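Local structure of cytochrome P450 CYP260B1 (Sorangium cellulosum, 5HIW) at residues S55-T60 with R284-G289; S97-A102 with D197-E202; L153-I158 with G228-T233; I265-R270 with R323-M328. The protein binds protoporphyrin IX containing iron as a member of the cytochrome P450 superfamily, built on a fold with far more helix than strand. One frame throughout, in Å; residues are numbered along the deposited sequence.

Interaction 1. Residues S55-T60 with R284-G289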
# COMPACT_ATOMS: atom_id res chain seq x y z
N SER A 55 -14.40 -2.05 15.97
CA SER A 55 -13.17 -2.78 16.19
C SER A 55 -13.21 -3.82 17.32
O SER A 55 -12.30 -4.65 17.41
CB SER A 55 -12.01 -1.81 16.44
OG SER A 55 -12.29 -0.94 17.55
N GLU A 56 -14.19 -3.72 18.23
CA GLU A 56 -14.27 -4.61 19.39
C GLU A 56 -14.81 -5.94 18.92
O GLU A 56 -14.32 -6.95 19.35
CB GLU A 56 -15.18 -4.05 20.52
CG GLU A 56 -14.60 -2.83 21.24
CD GLU A 56 -13.19 -3.00 21.82
OE1 GLU A 56 -12.99 -3.81 22.76
OE2 GLU A 56 -12.27 -2.28 21.35
N THR A 57 -15.79 -5.92 18.03
CA THR A 57 -16.33 -7.16 17.48
C THR A 57 -15.40 -7.70 16.38
O THR A 57 -15.19 -8.90 16.28
CB THR A 57 -17.69 -6.91 16.85
OG1 THR A 57 -18.55 -6.25 17.80
CG2 THR A 57 -18.30 -8.22 16.37
N PHE A 58 -14.84 -6.81 15.56
CA PHE A 58 -14.02 -7.24 14.42
C PHE A 58 -12.58 -6.78 14.67
O PHE A 58 -12.25 -5.63 14.44
CB PHE A 58 -14.63 -6.66 13.13
CG PHE A 58 -16.09 -7.02 12.91
CD1 PHE A 58 -16.48 -8.30 12.48
CD2 PHE A 58 -17.08 -6.08 13.08
CE1 PHE A 58 -17.83 -8.60 12.23
CE2 PHE A 58 -18.44 -6.38 12.87
CZ PHE A 58 -18.80 -7.65 12.43
N SER A 59 -11.78 -7.63 15.28
CA SER A 59 -10.43 -7.21 15.67
C SER A 59 -9.37 -7.46 14.61
O SER A 59 -9.60 -8.05 13.55
CB SER A 59 -10.02 -7.94 16.95
OG SER A 59 -9.84 -9.29 16.68
N THR A 60 -8.14 -7.13 14.96
CA THR A 60 -6.99 -7.42 14.13
C THR A 60 -6.19 -8.63 14.65
O THR A 60 -4.99 -8.77 14.42
CB THR A 60 -6.13 -6.15 13.95
OG1 THR A 60 -5.86 -5.53 15.21
CG2 THR A 60 -6.82 -5.17 13.01
N ARG A 284 -16.94 -12.02 18.52
CA ARG A 284 -18.24 -12.52 19.01
C ARG A 284 -19.20 -12.66 17.83
O ARG A 284 -19.17 -11.89 16.88
CB ARG A 284 -18.83 -11.59 20.09
CG ARG A 284 -19.81 -10.53 19.59
CD ARG A 284 -20.12 -9.53 20.68
NE ARG A 284 -20.57 -8.27 20.14
CZ ARG A 284 -20.86 -7.20 20.88
NH1 ARG A 284 -20.71 -7.23 22.20
NH2 ARG A 284 -21.28 -6.09 20.28
N GLU A 285 -20.06 -13.69 17.85
CA GLU A 285 -20.97 -13.89 16.72
C GLU A 285 -21.62 -12.60 16.25
O GLU A 285 -22.10 -11.78 17.04
CB GLU A 285 -22.08 -14.92 17.04
CG GLU A 285 -23.17 -15.04 15.96
CD GLU A 285 -24.45 -15.69 16.47
OE1 GLU A 285 -24.38 -16.90 16.79
OE2 GLU A 285 -25.52 -15.00 16.55
N ALA A 286 -21.68 -12.42 14.94
CA ALA A 286 -22.31 -11.21 14.45
C ALA A 286 -22.94 -11.54 13.14
O ALA A 286 -22.70 -12.61 12.55
CB ALA A 286 -21.29 -10.04 14.31
N THR A 287 -23.77 -10.61 12.70
CA THR A 287 -24.42 -10.71 11.41
C THR A 287 -24.14 -9.47 10.56
O THR A 287 -24.20 -8.35 11.02
CB THR A 287 -25.95 -10.89 11.58
OG1 THR A 287 -26.57 -11.07 10.30
CG2 THR A 287 -26.59 -9.67 12.32
N ILE A 288 -23.82 -9.71 9.28
CA ILE A 288 -23.52 -8.63 8.36
C ILE A 288 -24.18 -9.08 7.09
O ILE A 288 -24.00 -10.23 6.66
CB ILE A 288 -21.98 -8.51 8.09
CG1 ILE A 288 -21.17 -8.18 9.35
CG2 ILE A 288 -21.72 -7.49 6.98
CD1 ILE A 288 -21.42 -6.81 9.94
N GLY A 289 -24.88 -8.18 6.46
CA GLY A 289 -25.65 -8.51 5.27
C GLY A 289 -26.42 -9.79 5.38
O GLY A 289 -26.58 -10.47 4.36
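Phe58 and Ile288 reach toward each other tip to tip, CZ of the ring standing 3.7 Å from CD1 of the isoleucine. Ile288 CG1 lies anti to the carbonyl carbon (chi1 -63°), and CD1 at the end of that branch is what meets the ring. Both approach Phe58 obliquely: this methyl and Ala286 CB, which is 3.9 Å from the same CZ. A residue as small as alanine suits the place, since its CB points at 55-60 and stops at contact distance. Thr57 completes the apolar patch: its CG2 sits over the centre of the neighbouring Phe58 ring and is 4.1 Å from Ala286 CB, so one methyl packs both ways. Its hydroxyl turns to a different task, bonding to Asp54 OD2. Phe58 also packs on Val51 of helix 45-53 and on Val282, and Ile288 shares Val51. The contact thus joins edge strand 58-59 of the main mixed sheet to strand 286-288, half of a two-strand antiparallel ribbon with 291-293, in the beta-rich region that accompanies the helical part of the P450 fold.

Interaction 2. Residues S97-A102 with D197-E202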
# COMPACT_ATOMS: atom_id res chain seq x y z
N SER A 97 7.19 17.13 4.46
CA SER A 97 7.84 18.08 3.58
C SER A 97 9.36 18.03 3.75
O SER A 97 10.10 18.13 2.77
CB SER A 97 7.37 19.52 3.98
OG SER A 97 8.13 20.47 3.32
N ARG A 98 9.80 17.80 4.98
CA ARG A 98 11.26 17.70 5.22
C ARG A 98 11.88 16.63 4.36
O ARG A 98 12.95 16.86 3.75
CB ARG A 98 11.55 17.34 6.68
CG ARG A 98 13.06 17.20 6.95
CD ARG A 98 13.32 17.18 8.48
NE ARG A 98 12.73 18.45 8.93
CZ ARG A 98 12.50 18.83 10.19
NH1 ARG A 98 12.88 18.08 11.24
NH2 ARG A 98 11.90 20.02 10.38
N TYR A 99 11.24 15.48 4.38
CA TYR A 99 11.75 14.30 3.61
C TYR A 99 11.43 14.30 2.15
O TYR A 99 12.19 13.75 1.33
CB TYR A 99 11.45 13.00 4.35
CG TYR A 99 12.28 13.03 5.61
CD1 TYR A 99 13.69 12.97 5.55
CD2 TYR A 99 11.68 13.16 6.85
CE1 TYR A 99 14.45 13.09 6.70
CE2 TYR A 99 12.42 13.31 7.98
CZ TYR A 99 13.81 13.27 7.91
OH TYR A 99 14.56 13.38 9.07
N GLU A 100 10.40 15.06 1.77
CA GLU A 100 10.30 15.43 0.39
C GLU A 100 11.55 16.07 -0.13
O GLU A 100 12.08 15.71 -1.24
CB GLU A 100 9.06 16.32 0.13
CG GLU A 100 9.03 16.99 -1.25
CD GLU A 100 7.64 17.53 -1.68
OE1 GLU A 100 6.67 17.35 -0.96
OE2 GLU A 100 7.50 18.09 -2.76
N GLU A 101 12.06 17.06 0.60
CA GLU A 101 13.19 17.79 0.09
C GLU A 101 14.48 17.01 0.28
O GLU A 101 15.35 16.98 -0.59
CB GLU A 101 13.28 19.16 0.79
CG GLU A 101 14.43 20.03 0.28
CD GLU A 101 15.80 19.75 0.92
OE1 GLU A 101 15.90 19.16 2.02
OE2 GLU A 101 16.78 20.19 0.28
N ALA A 102 14.63 16.42 1.44
CA ALA A 102 15.93 15.77 1.79
C ALA A 102 16.07 14.39 1.20
O ALA A 102 17.20 13.96 0.93
CB ALA A 102 16.05 15.69 3.31
N ASP A 197 19.98 13.54 10.81
CA ASP A 197 18.85 14.19 10.13
C ASP A 197 17.91 13.17 9.43
O ASP A 197 17.17 13.55 8.56
CB ASP A 197 19.39 15.17 9.06
CG ASP A 197 20.47 14.53 8.15
OD1 ASP A 197 20.71 13.29 8.28
OD2 ASP A 197 21.09 15.25 7.31
N THR A 198 17.92 11.88 9.78
CA THR A 198 17.07 10.97 9.01
C THR A 198 15.77 10.79 9.70
O THR A 198 15.59 11.20 10.87
CB THR A 198 17.73 9.60 8.91
OG1 THR A 198 17.72 9.01 10.21
CG2 THR A 198 19.12 9.69 8.27
N LEU A 199 14.83 10.10 9.03
CA LEU A 199 13.60 9.83 9.66
C LEU A 199 13.84 8.91 10.87
O LEU A 199 13.16 9.05 11.89
CB LEU A 199 12.60 9.18 8.70
CG LEU A 199 11.20 8.88 9.25
CD1 LEU A 199 10.49 10.16 9.76
CD2 LEU A 199 10.42 8.17 8.16
N LEU A 200 14.83 8.00 10.77
CA LEU A 200 15.05 7.06 11.88
C LEU A 200 15.49 7.97 13.00
O LEU A 200 15.12 7.77 14.16
CB LEU A 200 16.10 5.96 11.57
CG LEU A 200 16.37 5.10 12.80
CD1 LEU A 200 16.84 3.70 12.36
CD2 LEU A 200 17.46 5.75 13.68
N GLY A 201 16.24 8.98 12.69
CA GLY A 201 16.54 10.02 13.74
C GLY A 201 15.37 10.75 14.42
O GLY A 201 15.37 10.90 15.65
N GLU A 202 14.36 11.19 13.66
CA GLU A 202 13.14 11.78 14.23
C GLU A 202 12.43 10.72 15.08
O GLU A 202 11.79 11.04 16.08
CB GLU A 202 12.10 12.18 13.15
CG GLU A 202 12.49 13.28 12.15
CD GLU A 202 12.03 14.66 12.58
OE1 GLU A 202 11.18 14.72 13.51
OE2 GLU A 202 12.48 15.64 11.94
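The CA atoms of Tyr99 and Leu199 come within 7.7 Å of each other where helix 93-113 passes the first turn of helix 199-209. Tyr99 points its ring into that turn and is held on both faces: CG of Arg98 lies over the ring centre on one, and Leu199 CB covers the other nearer the rim. Arg98 CG is there because it stands anti to its own backbone N. At the ring edge the hydroxyl donates to Asp197 O over 2.7 Å, approaching from above the carbonyl plane, 54° out of it. Tyrosine fits well, being long and flat enough to cross the gap yet able to end in a donor. Thr198 is the N-cap of the second helix, and its OG1 accepts from Gly201 N at 2.9 Å with an angle of 166°. Beside the tyrosine, Arg98 NH1 and Glu202 OE2 form a salt bridge of 2.6 Å, although the hydrogen bond within it is weak, bent to 115°. The other oxygen, Glu202 OE1, pairs with Arg94 one turn earlier on the first helix. One carboxylate therefore stands between two arginines, probably easing the repulsion between their charges, while Tyr99 supplies a directed bond to the loop carbonyl just ahead of the N-cap. Charge and hydrogen bonding together tie the start of one helix to the flank of the other.

Interaction 3. Residues L153-I158 with G228-T233. With HEM (protoporphyrin IX containing Fe), chain B.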
# COMPACT_ATOMS: atom_id res chain seq x y z
N LEU A 153 16.03 -9.33 2.23
CA LEU A 153 15.60 -9.48 3.60
C LEU A 153 14.14 -9.02 3.83
O LEU A 153 13.32 -9.72 4.40
CB LEU A 153 16.55 -8.81 4.56
CG LEU A 153 17.96 -9.33 4.78
CD1 LEU A 153 18.68 -8.39 5.69
CD2 LEU A 153 18.01 -10.77 5.30
N ILE A 154 13.81 -7.85 3.35
CA ILE A 154 12.46 -7.34 3.50
C ILE A 154 11.41 -8.21 2.79
O ILE A 154 10.36 -8.48 3.31
CB ILE A 154 12.42 -5.88 3.04
CG1 ILE A 154 13.32 -5.02 3.94
CG2 ILE A 154 11.00 -5.34 3.15
CD1 ILE A 154 13.65 -3.64 3.36
N ARG A 155 11.69 -8.61 1.55
CA ARG A 155 10.82 -9.56 0.82
C ARG A 155 10.60 -10.85 1.59
O ARG A 155 9.46 -11.34 1.67
CB ARG A 155 11.30 -9.72 -0.66
CG ARG A 155 11.07 -8.39 -1.43
CD ARG A 155 11.32 -8.49 -2.92
NE ARG A 155 11.60 -7.15 -3.42
CZ ARG A 155 10.70 -6.18 -3.66
NH1 ARG A 155 9.43 -6.42 -3.45
NH2 ARG A 155 11.09 -4.95 -4.05
N LYS A 156 11.62 -11.33 2.26
CA LYS A 156 11.48 -12.53 3.06
C LYS A 156 10.58 -12.25 4.27
O LYS A 156 9.74 -13.12 4.60
CB LYS A 156 12.81 -13.08 3.56
CG LYS A 156 13.64 -13.84 2.54
CD LYS A 156 14.87 -14.50 3.11
CE LYS A 156 16.13 -13.66 2.98
NZ LYS A 156 17.23 -14.50 3.57
N MET A 157 10.79 -11.11 4.95
CA MET A 157 9.84 -10.70 6.04
C MET A 157 8.41 -10.65 5.57
O MET A 157 7.51 -11.22 6.21
CB MET A 157 10.26 -9.41 6.68
CG MET A 157 11.63 -9.52 7.32
SD MET A 157 11.88 -8.09 8.39
CE MET A 157 12.31 -6.89 7.18
N ILE A 158 8.18 -10.03 4.43
CA ILE A 158 6.88 -9.87 3.87
C ILE A 158 6.28 -11.24 3.52
O ILE A 158 5.17 -11.53 3.86
CB ILE A 158 6.92 -8.88 2.67
CG1 ILE A 158 7.16 -7.46 3.18
CG2 ILE A 158 5.60 -8.90 1.89
CD1 ILE A 158 7.19 -6.36 2.11
N GLY A 228 5.13 -1.85 6.29
CA GLY A 228 3.92 -1.22 5.77
C GLY A 228 4.08 -0.48 4.47
O GLY A 228 3.09 -0.30 3.77
N SER A 229 5.31 -0.07 4.10
CA SER A 229 5.52 0.72 2.90
C SER A 229 6.23 0.07 1.74
O SER A 229 6.10 0.58 0.63
CB SER A 229 6.40 1.93 3.21
OG SER A 229 7.70 1.49 3.75
N TYR A 230 6.99 -1.00 1.98
CA TYR A 230 8.06 -1.36 1.00
C TYR A 230 7.47 -1.88 -0.28
O TYR A 230 7.90 -1.44 -1.39
CB TYR A 230 8.98 -2.42 1.54
CG TYR A 230 10.28 -2.47 0.80
CD1 TYR A 230 11.22 -1.46 0.93
CD2 TYR A 230 10.54 -3.54 -0.04
CE1 TYR A 230 12.40 -1.50 0.22
CE2 TYR A 230 11.77 -3.65 -0.69
CZ TYR A 230 12.68 -2.65 -0.56
OH TYR A 230 13.84 -2.74 -1.26
N GLU A 231 6.52 -2.77 -0.12
CA GLU A 231 5.73 -3.25 -1.29
C GLU A 231 4.47 -2.47 -1.68
O GLU A 231 4.21 -2.26 -2.87
CB GLU A 231 5.44 -4.72 -1.20
CG GLU A 231 6.75 -5.48 -1.49
CD GLU A 231 6.57 -7.00 -1.63
OE1 GLU A 231 5.45 -7.41 -1.99
OE2 GLU A 231 7.56 -7.79 -1.35
N THR A 232 3.76 -1.97 -0.69
CA THR A 232 2.56 -1.15 -0.94
C THR A 232 2.91 -0.02 -1.86
O THR A 232 2.16 0.28 -2.80
CB THR A 232 1.93 -0.62 0.37
OG1 THR A 232 2.95 0.06 1.13
CG2 THR A 232 1.31 -1.77 1.24
N THR A 233 4.02 0.71 -1.58
CA THR A 233 4.38 1.82 -2.37
C THR A 233 4.50 1.47 -3.86
O THR A 233 4.08 2.25 -4.71
CB THR A 233 5.74 2.44 -1.87
OG1 THR A 233 5.58 2.86 -0.51
CG2 THR A 233 6.06 3.62 -2.72
CHA HEM B . -2.36 0.43 7.68
CHB HEM B . -2.76 0.52 2.84
CHC HEM B . 1.41 2.88 2.53
CHD HEM B . 2.17 1.90 7.16
C1A HEM B . -2.87 0.31 6.42
C2A HEM B . -4.13 -0.25 6.08
C3A HEM B . -4.27 -0.19 4.72
C4A HEM B . -3.02 0.30 4.20
CMA HEM B . -5.47 -0.70 3.90
CAA HEM B . -5.22 -0.68 7.07
CBA HEM B . -4.90 -2.09 7.61
CGA HEM B . -6.03 -2.68 8.37
O1A HEM B . -6.99 -1.93 8.76
O2A HEM B . -6.13 -3.93 8.45
C1B HEM B . -1.66 1.10 2.33
C2B HEM B . -1.53 1.43 0.94
C3B HEM B . -0.34 2.12 0.87
C4B HEM B . 0.26 2.18 2.20
CMB HEM B . -2.43 1.08 -0.26
CAB HEM B . 0.18 2.58 -0.40
CBB HEM B . 1.37 2.97 -0.72
C1C HEM B . 2.00 2.83 3.80
C2C HEM B . 3.26 3.46 4.08
C3C HEM B . 3.47 3.16 5.40
C4C HEM B . 2.40 2.35 5.88
CMC HEM B . 4.01 4.22 3.01
CAC HEM B . 4.60 3.57 6.24
CBC HEM B . 5.25 4.71 6.01
C1D HEM B . 0.96 1.42 7.64
C2D HEM B . 0.82 1.11 9.09
C3D HEM B . -0.43 0.69 9.24
C4D HEM B . -1.05 0.79 7.91
CMD HEM B . 1.89 1.14 10.16
CAD HEM B . -1.15 0.30 10.54
CBD HEM B . -1.85 1.54 11.08
CGD HEM B . -2.57 1.28 12.41
O1D HEM B . -2.93 0.12 12.77
O2D HEM B . -2.86 2.26 13.18
NA HEM B . -2.21 0.66 5.22
NB HEM B . -0.65 1.68 3.03
NC HEM B . 1.47 2.23 4.86
ND HEM B . -0.19 1.20 6.96
FE HEM B . -0.43 1.46 5.05
O HOH W 1 8.81 -3.00 -3.59
O HOH W 2 0.44 -0.64 4.73
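Ser229 O is gripped by Thr233 OG1 at 2.6 Å and by Thr233 N at 3.0 Å, in the turn that carries Tyr230 and Glu231 against Ile154, Arg155 and Ile158. Segment 228-233 corresponds to the middle of the long I-helix of the P450 fold, irregular where it passes the haem; helix 147-162, which corresponds by its place in the chain to the F helix, lies across it. Tyr230 CG stands anti to the backbone N, and the ring beyond it takes Ile154 CD1 over one face in a CH-pi contact, 4.0 Å from the centroid and 14° off the normal. The two side chains cross at about a right angle. Tyr230 CE2 in turn lies over one face of the Arg155 guanidinium, toward its rim, with the planes 50° apart. Arginine suits the place because each of its nitrogens can donate: NH1 makes a salt bridge of 3.1 Å to Glu231 OE2, its hydrogen bond weak at 128°, NE binds Asp151, whose other oxygen meets Tyr230 OH, and NH2 is linked to Tyr230 O by a water. Ile158 CD1 packs on the aliphatic part of Glu231, 3.7 Å from CG, so the glutamate is used both for its chain and for its charge. On the haem side, Thr232 OG1 donates to Gly228 O at 2.7 Å. Gly228 lies so near the porphyrin that a CB would clash with it, and its carbonyl oxygen also accepts from a second water, which itself binds the haem iron at 2.3 Å.

Interaction 4. Residues I265-R270 with R323-M328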
# COMPACT_ATOMS: atom_id res chain seq x y z
N ILE A 265 -4.07 11.61 -8.59
CA ILE A 265 -3.70 10.49 -7.79
C ILE A 265 -4.88 9.92 -7.01
O ILE A 265 -5.04 8.69 -6.91
CB ILE A 265 -2.43 10.84 -6.89
CG1 ILE A 265 -1.19 11.05 -7.81
CG2 ILE A 265 -2.21 9.75 -5.84
CD1 ILE A 265 0.02 11.63 -7.04
N GLU A 266 -5.71 10.78 -6.42
CA GLU A 266 -6.85 10.35 -5.66
C GLU A 266 -7.78 9.58 -6.60
O GLU A 266 -8.23 8.48 -6.29
CB GLU A 266 -7.60 11.52 -5.02
CG GLU A 266 -6.81 12.24 -3.88
CD GLU A 266 -6.38 11.21 -2.82
OE1 GLU A 266 -7.24 10.71 -2.05
OE2 GLU A 266 -5.17 10.86 -2.79
N GLU A 267 -7.97 10.09 -7.79
CA GLU A 267 -8.84 9.35 -8.76
C GLU A 267 -8.24 8.01 -9.22
O GLU A 267 -8.96 7.03 -9.30
CB GLU A 267 -9.15 10.25 -9.94
CG GLU A 267 -9.97 9.67 -11.06
CD GLU A 267 -11.38 9.22 -10.69
OE1 GLU A 267 -11.75 9.12 -9.54
OE2 GLU A 267 -12.15 8.91 -11.63
N SER A 268 -6.88 7.90 -9.35
CA SER A 268 -6.20 6.63 -9.64
C SER A 268 -6.43 5.64 -8.57
O SER A 268 -6.64 4.44 -8.83
CB SER A 268 -4.68 6.82 -9.95
OG SER A 268 -3.84 6.96 -8.76
N THR A 269 -6.46 6.11 -7.31
CA THR A 269 -6.69 5.19 -6.24
C THR A 269 -8.15 4.69 -6.19
O THR A 269 -8.40 3.65 -5.60
CB THR A 269 -6.24 5.63 -4.83
OG1 THR A 269 -7.06 6.70 -4.34
CG2 THR A 269 -4.78 6.02 -4.86
N ARG A 270 -9.08 5.46 -6.73
CA ARG A 270 -10.50 4.97 -6.81
C ARG A 270 -10.69 4.01 -8.01
O ARG A 270 -11.21 2.88 -7.88
CB ARG A 270 -11.47 6.15 -6.93
CG ARG A 270 -12.93 5.71 -7.00
CD ARG A 270 -13.81 6.78 -7.56
NE ARG A 270 -13.51 6.92 -8.93
CZ ARG A 270 -13.88 6.09 -9.89
NH1 ARG A 270 -14.59 5.02 -9.63
NH2 ARG A 270 -13.56 6.41 -11.12
N ARG A 323 -13.03 14.47 -11.06
CA ARG A 323 -13.93 13.93 -10.07
C ARG A 323 -13.71 14.37 -8.62
O ARG A 323 -14.67 14.52 -7.86
CB ARG A 323 -13.97 12.39 -10.17
CG ARG A 323 -14.97 11.72 -9.27
CD ARG A 323 -14.78 10.21 -9.34
NE ARG A 323 -14.91 9.65 -10.65
CZ ARG A 323 -16.05 9.19 -11.15
NH1 ARG A 323 -17.13 9.21 -10.44
NH2 ARG A 323 -16.02 8.51 -12.29
N ARG A 324 -12.46 14.52 -8.18
CA ARG A 324 -12.19 14.84 -6.78
C ARG A 324 -12.89 13.89 -5.78
O ARG A 324 -13.69 14.32 -4.90
CB ARG A 324 -12.46 16.30 -6.49
CG ARG A 324 -11.58 17.18 -7.34
CD ARG A 324 -11.76 18.65 -7.05
NE ARG A 324 -10.88 19.47 -7.87
CZ ARG A 324 -10.54 20.72 -7.60
NH1 ARG A 324 -10.99 21.34 -6.52
NH2 ARG A 324 -9.73 21.37 -8.42
N PRO A 325 -12.73 12.58 -5.97
CA PRO A 325 -13.45 11.65 -5.15
C PRO A 325 -12.97 11.61 -3.71
O PRO A 325 -11.81 11.90 -3.46
CB PRO A 325 -13.20 10.30 -5.83
CG PRO A 325 -11.84 10.47 -6.33
CD PRO A 325 -11.78 11.87 -6.86
N VAL A 326 -13.88 11.32 -2.78
CA VAL A 326 -13.50 11.06 -1.38
C VAL A 326 -14.11 9.71 -0.91
O VAL A 326 -14.93 9.13 -1.57
CB VAL A 326 -13.98 12.23 -0.47
CG1 VAL A 326 -13.38 13.54 -0.91
CG2 VAL A 326 -15.49 12.32 -0.49
N GLY A 327 -13.67 9.20 0.22
CA GLY A 327 -14.28 8.06 0.84
C GLY A 327 -13.80 6.73 0.27
O GLY A 327 -14.38 5.67 0.54
N MET A 328 -12.69 6.78 -0.45
CA MET A 328 -12.03 5.55 -0.94
C MET A 328 -11.54 4.68 0.24
O MET A 328 -11.32 5.18 1.34
CB MET A 328 -10.89 5.96 -1.88
CG MET A 328 -11.33 6.35 -3.29
SD MET A 328 -11.63 8.15 -3.36
CE MET A 328 -9.99 8.81 -3.35
O HOH W 3 -9.86 11.39 -1.43
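Arg270 and Arg323 each place the guanidinium over one face of the other, toward the rim, with the planes tilted 47° apart; CZ of Arg323 stands 3.6 Å above the Arg270 plane. At the edge of Arg270, in plane, sits the carboxylate of Glu267, gripped side-on: NE reaches OE1 and NH2 reaches OE2, each at 2.9 Å. Arg323 NE adds a bond of 3.0 Å to OE2, from the carboxylate face opposite Arg270 NH2. Glu267 and Arg270, spaced as in the ExxR motif of the K helix, form a salt-bridge network with Arg323, consistent with the Glu-Arg-Arg triad of P450s. The apolar pyrrolidine ring of Pro325 lies beside Glu267 and Arg270, CG 3.5 Å from Glu267 OE1. Beyond it Met328, supple enough to bend twice, sets CG 3.6 Å from Arg270 CB and CE 3.4 Å from Glu266 O. A water bridges Glu266 OE1 and Pro325 O, and Glu266 also pairs with Arg345. Backbone carbonyls share the load: His307 and Pro316 for Arg270; Pro314, Arg315 and Thr318 for Arg323. One carboxylate thus stands against two positive guanidiniums and probably offsets their repulsion; they would favour its ionised form, and the Arg323-Glu267 bond fastens loop to helix.

In the fold
Interactions 2 and 3 join helix to helix; interaction 4 joins a helix to a loop. Interaction 3 is the nearest of the four to the centre of the chain. Interaction 4 is buried, whereas the other three are partly buried, and it is the most heavily charged, its arginine ends met also by backbone carbonyls. Interaction 1, farthest from the centre, is mainly apolar and belongs to the strands. Interaction 2, also peripheral, relies on a tyrosine and a salt bridge. Along the chain interaction 1 encloses interactions 2 and 3 and alternates with interaction 4. Of the four, interaction 3 is the one that holds residues of the haem pocket, Gly228, Ser229, Thr232 and Thr233.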